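Local coordinates for restriction endonuclease UbaLAI (Unidentified, PDB 5O63), which binds its cognate DNA through this N-terminal B3 domain, as part of a monomeric Type IIE restriction enzyme that probably cleaves DNA with a separate catalytic part, at residues M24-V28 and F140-F144; Q60-F66 and L79-E85. All blocks are in the same frame, centred on the assembly; numbering follows the deposited sequence.

Contact 1. Residues M24-V28 and F140-F144; sequences MFAKV and FALCF
A26 and C143 bring the strand 24-28 and the last turn of the helix closest, with CA atoms 6.9 Å apart, while the two axes pass at 9.6 Å and run at 128° to each other. M24, A26 and V28 all send their CB toward the helix, and three helix residues answer them. M24, an engineered methionine, lays its sulfur against the cysteine: SD lies 3.5 Å from C143 SG. The bend at its chi3 (68°) brings CE alongside C143 CB. The methyl of A26 sits beside the same sulfur, CB to SG 4.0 Å. F140 holds CG anti to its own N (chi1 -177°), which carries the ring to the strand, where V28 CG2 meets CE2 at 3.7 Å near the ring plane. Between these two ends F144 reaches obliquely to the strand, its CZ 3.7 Å from A26 O, and its CB rests over one face of the F140 ring. The sheet continues on both flanks of this strand: A26 bonds through its backbone to V156 and F25 to F111. Polar backbone groups are thus engaged within the sheet and the helix, as in F144 N to F140 O. The side chains meeting across the interface do so through sulfur, methyl and aromatic carbon, so apart from the F144 ring against the A26 carbonyl oxygen their hold is mainly by dispersion and shape.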
loop_
_atom_site.group_PDB
_atom_site.type_symbol
_atom_site.label_atom_id
_atom_site.label_comp_id
_atom_site.label_asym_id
_atom_site.label_seq_id
_atom_site.Cartn_x
_atom_site.Cartn_y
_atom_site.Cartn_z
ATOM N N MET A 24 7.674 0.798 5.124
ATOM C CA MET A 24 6.235 0.484 4.987
ATOM C C MET A 24 5.389 1.731 4.992
ATOM O O MET A 24 5.628 2.677 5.766
ATOM C CB MET A 24 5.808 -0.460 6.123
ATOM C CG MET A 24 4.273 -0.692 6.239
ATOM S SD MET A 24 3.783 -1.701 7.648
ATOM C CE MET A 24 4.201 -0.618 8.973
ATOM N N PHE A 25 4.380 1.736 4.121
ATOM C CA PHE A 25 3.280 2.691 4.213
ATOM C C PHE A 25 2.000 1.876 4.356
ATOM O O PHE A 25 1.646 1.122 3.440
ATOM C CB PHE A 25 3.262 3.594 2.959
ATOM C CG PHE A 25 1.933 4.267 2.698
ATOM C CD1 PHE A 25 1.299 5.074 3.638
ATOM C CD2 PHE A 25 1.303 4.084 1.476
ATOM C CE1 PHE A 25 0.046 5.690 3.358
ATOM C CE2 PHE A 25 0.075 4.683 1.174
ATOM C CZ PHE A 25 -0.582 5.490 2.108
ATOM N N ALA A 26 1.293 1.988 5.465
ATOM C CA ALA A 26 0.034 1.253 5.691
ATOM C C ALA A 26 -1.047 2.266 5.985
ATOM O O ALA A 26 -0.826 3.260 6.696
ATOM C CB ALA A 26 0.146 0.292 6.814
ATOM N N LYS A 27 -2.210 1.999 5.432
ATOM C CA LYS A 27 -3.329 2.961 5.483
ATOM C C LYS A 27 -4.621 2.203 5.767
ATOM O O LYS A 27 -4.978 1.226 5.087
ATOM C CB LYS A 27 -3.481 3.765 4.184
ATOM C CG LYS A 27 -4.550 4.865 4.320
ATOM C CD LYS A 27 -4.970 5.446 2.940
ATOM C CE LYS A 27 -5.976 6.601 3.181
ATOM N NZ LYS A 27 -6.613 7.064 1.843
ATOM N N VAL A 28 -5.345 2.653 6.798
ATOM C CA VAL A 28 -6.734 2.246 6.948
ATOM C C VAL A 28 -7.558 3.076 5.994
ATOM O O VAL A 28 -7.532 4.333 6.045
ATOM C CB VAL A 28 -7.248 2.488 8.416
ATOM C CG1 VAL A 28 -8.665 2.051 8.568
ATOM C CG2 VAL A 28 -6.285 1.778 9.429
ATOM N N PHE A 140 -3.568 -5.056 11.037
ATOM C CA PHE A 140 -3.589 -3.779 11.732
ATOM C C PHE A 140 -2.690 -3.832 12.999
ATOM O O PHE A 140 -1.891 -2.886 13.272
ATOM C CB PHE A 140 -5.017 -3.395 12.083
ATOM C CG PHE A 140 -5.101 -2.015 12.753
ATOM C CD1 PHE A 140 -5.042 -1.938 14.135
ATOM C CD2 PHE A 140 -5.105 -0.844 12.009
ATOM C CE1 PHE A 140 -5.044 -0.700 14.760
ATOM C CE2 PHE A 140 -5.101 0.396 12.619
ATOM C CZ PHE A 140 -5.067 0.461 14.013
ATOM N N ALA A 141 -2.840 -4.898 13.759
ATOM C CA ALA A 141 -2.014 -5.043 14.966
ATOM C C ALA A 141 -0.489 -5.014 14.625
ATOM O O ALA A 141 0.318 -4.450 15.382
ATOM C CB ALA A 141 -2.367 -6.359 15.699
ATOM N N LEU A 142 -0.083 -5.702 13.547
ATOM C CA LEU A 142 1.339 -5.698 13.183
ATOM C C LEU A 142 1.832 -4.343 12.711
ATOM O O LEU A 142 2.968 -4.014 12.980
ATOM C CB LEU A 142 1.676 -6.680 12.050
ATOM C CG LEU A 142 1.148 -8.069 12.034
ATOM C CD1 LEU A 142 1.399 -8.690 10.683
ATOM C CD2 LEU A 142 1.944 -8.725 13.046
ATOM N N CYS A 143 1.012 -3.585 11.975
ATOM C CA CYS A 143 1.464 -2.324 11.431
ATOM C C CYS A 143 1.397 -1.181 12.433
ATOM O O CYS A 143 2.206 -0.249 12.365
ATOM C CB CYS A 143 0.607 -1.907 10.241
ATOM S SG CYS A 143 0.840 -3.078 8.843
ATOM N N PHE A 144 0.397 -1.227 13.331
ATOM C CA PHE A 144 0.105 -0.065 14.200
ATOM C C PHE A 144 0.256 -0.349 15.711
ATOM O O PHE A 144 0.237 0.583 16.536
ATOM C CB PHE A 144 -1.329 0.425 13.941
ATOM C CG PHE A 144 -1.515 1.069 12.607
ATOM C CD1 PHE A 144 -1.244 2.442 12.430
ATOM C CD2 PHE A 144 -1.905 0.302 11.488
ATOM C CE1 PHE A 144 -1.421 3.054 11.194
ATOM C CE2 PHE A 144 -2.110 0.930 10.258
ATOM C CZ PHE A 144 -1.852 2.307 10.099
#

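Contact 2. Residues Q60-F66 and L79-E85; sequences QNATSNF and LAYKYYE. With nucleotides of chain C.
A62 with Y83 begins a run of paired residues that ends at F66 with L79, in which the strand axes lie 4.6 Å apart at 159°, antiparallel. A62, S64 and F66 each give N and O to Y83, Y81 and L79, six backbone bonds in all; Y81 N to S64 O, at 2.7 Å and 173°, is nearly straight. Just beyond the paired strands, beside Y84, the N61 amide splits its duties: OD1 accepts E85 N at 3.0 Å, while ND2 gives a hydrogen to OP2 of DT5 of chain C at 2.9 Å. K82, folded at chi2 and chi3, turns its chain so that NZ reaches OP1 of DC3 of chain C at 2.7 Å; its links to OP2 of DC4 of chain C and to T63 OG1 are weak. That OP2 also accepts from Y84 OH, though at 2.5 Å the bond is unusually short and its exact length doubtful, and the thymine methyl C7 of DT5 of chain C stands 3.4 Å above the centre of the Y84 ring. Replacing Y84 by an alanine is likely to cost the DC4 phosphate its phenolic donor and leave the thymine methyl without the ring it rests on. On the other face of the sheet, L79 CB lies over the F66 ring, a CH-pi contact, Y83 OH bonds to P58 O and Y81 OH to R90. The arrangement is a beta hairpin whose N61, K82 and Y84 side grips three successive backbone phosphates and meets a thymine methyl in the major groove, consistent with the DNA-binding surface of a B3 domain.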
loop_
_atom_site.group_PDB
_atom_site.type_symbol
_atom_site.label_atom_id
_atom_site.label_comp_id
_atom_site.label_asym_id
_atom_site.label_seq_id
_atom_site.Cartn_x
_atom_site.Cartn_y
_atom_site.Cartn_z
ATOM N N GLN A 60 -1.346 20.244 -15.261
ATOM C CA GLN A 60 -1.778 19.068 -16.031
ATOM C C GLN A 60 -1.747 17.795 -15.182
ATOM O O GLN A 60 -0.857 17.593 -14.364
ATOM C CB GLN A 60 -0.901 18.888 -17.269
ATOM C CG GLN A 60 -0.754 20.157 -18.104
ATOM C CD GLN A 60 -2.101 20.653 -18.610
ATOM O OE1 GLN A 60 -2.948 19.870 -19.036
ATOM N NE2 GLN A 60 -2.315 21.963 -18.537
ATOM N N ASN A 61 -2.724 16.921 -15.399
ATOM C CA ASN A 61 -2.679 15.593 -14.819
ATOM C C ASN A 61 -1.401 14.885 -15.230
ATOM O O ASN A 61 -0.828 15.127 -16.354
ATOM C CB ASN A 61 -3.870 14.731 -15.297
ATOM C CG ASN A 61 -5.219 15.245 -14.807
ATOM O OD1 ASN A 61 -5.292 15.937 -13.817
ATOM N ND2 ASN A 61 -6.291 14.895 -15.514
ATOM N N ALA A 62 -0.922 14.017 -14.368
ATOM C CA ALA A 62 0.230 13.196 -14.712
ATOM C C ALA A 62 0.018 11.793 -14.213
ATOM O O ALA A 62 -0.832 11.541 -13.331
ATOM C CB ALA A 62 1.535 13.811 -14.142
ATOM N N THR A 63 0.792 10.859 -14.736
ATOM C CA THR A 63 0.583 9.469 -14.392
ATOM C C THR A 63 1.854 8.653 -14.603
ATOM O O THR A 63 2.575 8.842 -15.553
ATOM C CB THR A 63 -0.633 8.885 -15.186
ATOM O OG1 THR A 63 -0.739 7.499 -14.922
ATOM C CG2 THR A 63 -0.511 9.159 -16.701
ATOM N N SER A 64 2.143 7.790 -13.648
ATOM C CA SER A 64 3.309 6.981 -13.623
ATOM C C SER A 64 2.833 5.552 -13.364
ATOM O O SER A 64 1.798 5.316 -12.723
ATOM C CB SER A 64 4.242 7.476 -12.504
ATOM O OG SER A 64 5.341 6.614 -12.387
ATOM N N ASN A 65 3.593 4.593 -13.838
ATOM C CA ASN A 65 3.402 3.222 -13.456
ATOM C C ASN A 65 4.487 2.792 -12.517
ATOM O O ASN A 65 5.640 3.267 -12.598
ATOM C CB ASN A 65 3.436 2.295 -14.700
ATOM C CG ASN A 65 2.241 2.492 -15.608
ATOM O OD1 ASN A 65 1.222 3.036 -15.203
ATOM N ND2 ASN A 65 2.368 2.024 -16.865
ATOM N N PHE A 66 4.201 1.821 -11.686
ATOM C CA PHE A 66 5.315 1.154 -11.024
ATOM C C PHE A 66 4.992 -0.309 -10.751
ATOM O O PHE A 66 3.842 -0.707 -10.560
ATOM C CB PHE A 66 5.730 1.898 -9.736
ATOM C CG PHE A 66 4.701 1.912 -8.671
ATOM C CD1 PHE A 66 4.729 1.002 -7.630
ATOM C CD2 PHE A 66 3.721 2.887 -8.665
ATOM C CE1 PHE A 66 3.798 1.048 -6.607
ATOM C CE2 PHE A 66 2.770 2.924 -7.651
ATOM C CZ PHE A 66 2.800 1.980 -6.622
ATOM N N LEU A 79 1.060 -1.196 -10.811
ATOM C CA LEU A 79 0.114 -0.225 -10.272
ATOM C C LEU A 79 0.278 1.096 -10.958
ATOM O O LEU A 79 1.381 1.405 -11.506
ATOM C CB LEU A 79 0.392 -0.076 -8.735
ATOM C CG LEU A 79 0.136 -1.366 -7.971
ATOM C CD1 LEU A 79 0.383 -1.052 -6.466
ATOM C CD2 LEU A 79 -1.257 -1.976 -8.243
ATOM N N ALA A 80 -0.792 1.911 -10.922
ATOM C CA ALA A 80 -0.716 3.265 -11.473
ATOM C C ALA A 80 -0.691 4.274 -10.356
ATOM O O ALA A 80 -1.395 4.122 -9.352
ATOM C CB ALA A 80 -1.899 3.574 -12.451
ATOM N N TYR A 81 0.139 5.273 -10.533
ATOM C CA TYR A 81 0.307 6.359 -9.533
ATOM C C TYR A 81 -0.164 7.638 -10.244
ATOM O O TYR A 81 0.443 8.086 -11.266
ATOM C CB TYR A 81 1.764 6.386 -9.105
ATOM C CG TYR A 81 2.192 7.396 -8.067
ATOM C CD1 TYR A 81 1.283 7.960 -7.152
ATOM C CD2 TYR A 81 3.544 7.734 -7.935
ATOM C CE1 TYR A 81 1.723 8.860 -6.178
ATOM C CE2 TYR A 81 3.975 8.636 -6.977
ATOM C CZ TYR A 81 3.059 9.188 -6.110
ATOM O OH TYR A 81 3.510 10.080 -5.171
ATOM N N LYS A 82 -1.301 8.174 -9.789
ATOM C CA LYS A 82 -1.977 9.243 -10.514
ATOM C C LYS A 82 -1.838 10.590 -9.850
ATOM O O LYS A 82 -2.007 10.671 -8.625
ATOM C CB LYS A 82 -3.481 8.922 -10.664
ATOM C CG LYS A 82 -3.797 7.467 -11.067
ATOM C CD LYS A 82 -3.384 7.165 -12.549
ATOM C CE LYS A 82 -4.205 7.990 -13.493
ATOM N NZ LYS A 82 -3.814 7.593 -14.885
ATOM N N TYR A 83 -1.546 11.626 -10.618
ATOM C CA TYR A 83 -1.632 13.027 -10.118
ATOM C C TYR A 83 -2.813 13.697 -10.817
ATOM O O TYR A 83 -2.864 13.730 -12.049
ATOM C CB TYR A 83 -0.354 13.794 -10.429
ATOM C CG TYR A 83 -0.487 15.268 -10.229
ATOM C CD1 TYR A 83 -0.575 15.814 -8.962
ATOM C CD2 TYR A 83 -0.529 16.143 -11.332
ATOM C CE1 TYR A 83 -0.664 17.185 -8.780
ATOM C CE2 TYR A 83 -0.640 17.525 -11.150
ATOM C CZ TYR A 83 -0.714 18.033 -9.873
ATOM O OH TYR A 83 -0.839 19.385 -9.676
ATOM N N TYR A 84 -3.757 14.217 -10.042
ATOM C CA TYR A 84 -4.887 14.909 -10.606
ATOM C C TYR A 84 -4.853 16.362 -10.175
ATOM O O TYR A 84 -4.987 16.698 -8.971
ATOM C CB TYR A 84 -6.192 14.253 -10.188
ATOM C CG TYR A 84 -6.469 12.970 -10.964
ATOM C CD1 TYR A 84 -6.665 13.000 -12.348
ATOM C CD2 TYR A 84 -6.562 11.735 -10.316
ATOM C CE1 TYR A 84 -6.928 11.828 -13.054
ATOM C CE2 TYR A 84 -6.874 10.529 -11.032
ATOM C CZ TYR A 84 -7.031 10.614 -12.407
ATOM O OH TYR A 84 -7.298 9.496 -13.164
ATOM N N GLU A 85 -4.684 17.233 -11.175
ATOM C CA GLU A 85 -4.338 18.612 -10.904
ATOM C C GLU A 85 -5.445 19.408 -10.299
ATOM O O GLU A 85 -5.185 20.415 -9.586
ATOM C CB GLU A 85 -3.864 19.313 -12.182
ATOM C CG GLU A 85 -4.914 19.299 -13.309
ATOM C CD GLU A 85 -6.029 20.357 -13.188
ATOM O OE1 GLU A 85 -5.879 21.378 -12.461
ATOM O OE2 GLU A 85 -7.080 20.107 -13.847
ATOM P P DC C 4 -6.967 9.915 -16.833
ATOM O OP1 DC C 4 -6.047 10.512 -17.882
ATOM O OP2 DC C 4 -6.389 9.586 -15.467
ATOM O "O5'" DC C 4 -8.196 10.858 -16.518
ATOM C "C5'" DC C 4 -8.945 11.327 -17.673
ATOM C "C4'" DC C 4 -10.222 11.996 -17.229
ATOM O "O4'" DC C 4 -11.031 11.021 -16.551
ATOM C "C3'" DC C 4 -10.060 13.195 -16.289
ATOM O "O3'" DC C 4 -10.309 14.321 -17.042
ATOM C "C2'" DC C 4 -11.187 13.030 -15.317
ATOM C "C1'" DC C 4 -11.792 11.673 -15.583
ATOM N N1 DC C 4 -11.787 10.860 -14.348
ATOM C C2 DC C 4 -12.962 10.844 -13.589
ATOM O O2 DC C 4 -13.948 11.510 -14.002
ATOM N N3 DC C 4 -13.003 10.084 -12.473
ATOM C C4 DC C 4 -11.906 9.434 -12.054
ATOM N N4 DC C 4 -12.007 8.773 -10.900
ATOM C C5 DC C 4 -10.683 9.425 -12.821
ATOM C C6 DC C 4 -10.668 10.188 -13.953
ATOM P P DC C 3 -6.079 4.700 -14.329
ATOM O OP1 DC C 3 -4.750 5.049 -14.936
ATOM O OP2 DC C 3 -6.260 5.022 -12.906
ATOM O "O5'" DC C 3 -7.135 5.580 -15.141
ATOM C "C5'" DC C 3 -7.049 5.549 -16.612
ATOM C "C4'" DC C 3 -8.231 6.314 -17.190
ATOM O "O4'" DC C 3 -9.445 5.697 -16.758
ATOM C "C3'" DC C 3 -8.404 7.738 -16.770
ATOM O "O3'" DC C 3 -7.543 8.593 -17.485
ATOM C "C2'" DC C 3 -9.859 8.012 -17.169
ATOM C "C1'" DC C 3 -10.491 6.695 -16.824
ATOM N N1 DC C 3 -11.221 6.669 -15.525
ATOM C C2 DC C 3 -12.511 7.151 -15.506
ATOM O O2 DC C 3 -12.948 7.697 -16.522
ATOM N N3 DC C 3 -13.237 6.996 -14.394
ATOM C C4 DC C 3 -12.685 6.457 -13.261
ATOM N N4 DC C 3 -13.470 6.330 -12.191
ATOM C C5 DC C 3 -11.335 5.963 -13.237
ATOM C C6 DC C 3 -10.649 6.074 -14.423
ATOM P P DT C 5 -10.143 15.815 -16.473
ATOM O OP1 DT C 5 -10.299 16.661 -17.686
ATOM O OP2 DT C 5 -8.991 15.849 -15.571
ATOM O "O5'" DT C 5 -11.440 16.060 -15.534
ATOM C "C5'" DT C 5 -12.697 16.183 -16.184
ATOM C "C4'" DT C 5 -13.833 16.376 -15.184
ATOM O "O4'" DT C 5 -13.930 15.157 -14.366
ATOM C "C3'" DT C 5 -13.705 17.546 -14.224
ATOM O "O3'" DT C 5 -14.986 18.076 -13.995
ATOM C "C2'" DT C 5 -13.218 16.859 -12.930
ATOM C "C1'" DT C 5 -14.004 15.545 -13.033
ATOM N N1 DT C 5 -13.451 14.489 -12.230
ATOM C C2 DT C 5 -14.294 13.773 -11.393
ATOM O O2 DT C 5 -15.477 13.968 -11.364
ATOM N N3 DT C 5 -13.695 12.840 -10.598
ATOM C C4 DT C 5 -12.351 12.538 -10.553
ATOM O O4 DT C 5 -11.912 11.701 -9.805
ATOM C C5 DT C 5 -11.501 13.299 -11.488
ATOM C C7 DT C 5 -10.008 13.039 -11.528
ATOM C C6 DT C 5 -12.087 14.224 -12.268
#

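In the fold
From the N terminus, helix 3-14 leads into strand 19-28, whose end forms the first half of contact 1. Between M24-V28 and F140-F144, the latter on helix 136-144, lie 111 residues, so contact 1 closes a long loop. Contact 2 is nested wholly inside it: strand 62-70 turns back as strand 75-84 in a local hairpin, with just 12 residues between its segments. The two do not touch; their centres lie about 24 Å apart, yet both reach the same mixed sheet. Contact 1 fixes a helix beside strands 108-116 and 155-159 and comes within about 4 Å of the nucleic acid (nearest atoms); contact 2 joins neighbouring strands beside 89-93 and itself touches the DNA.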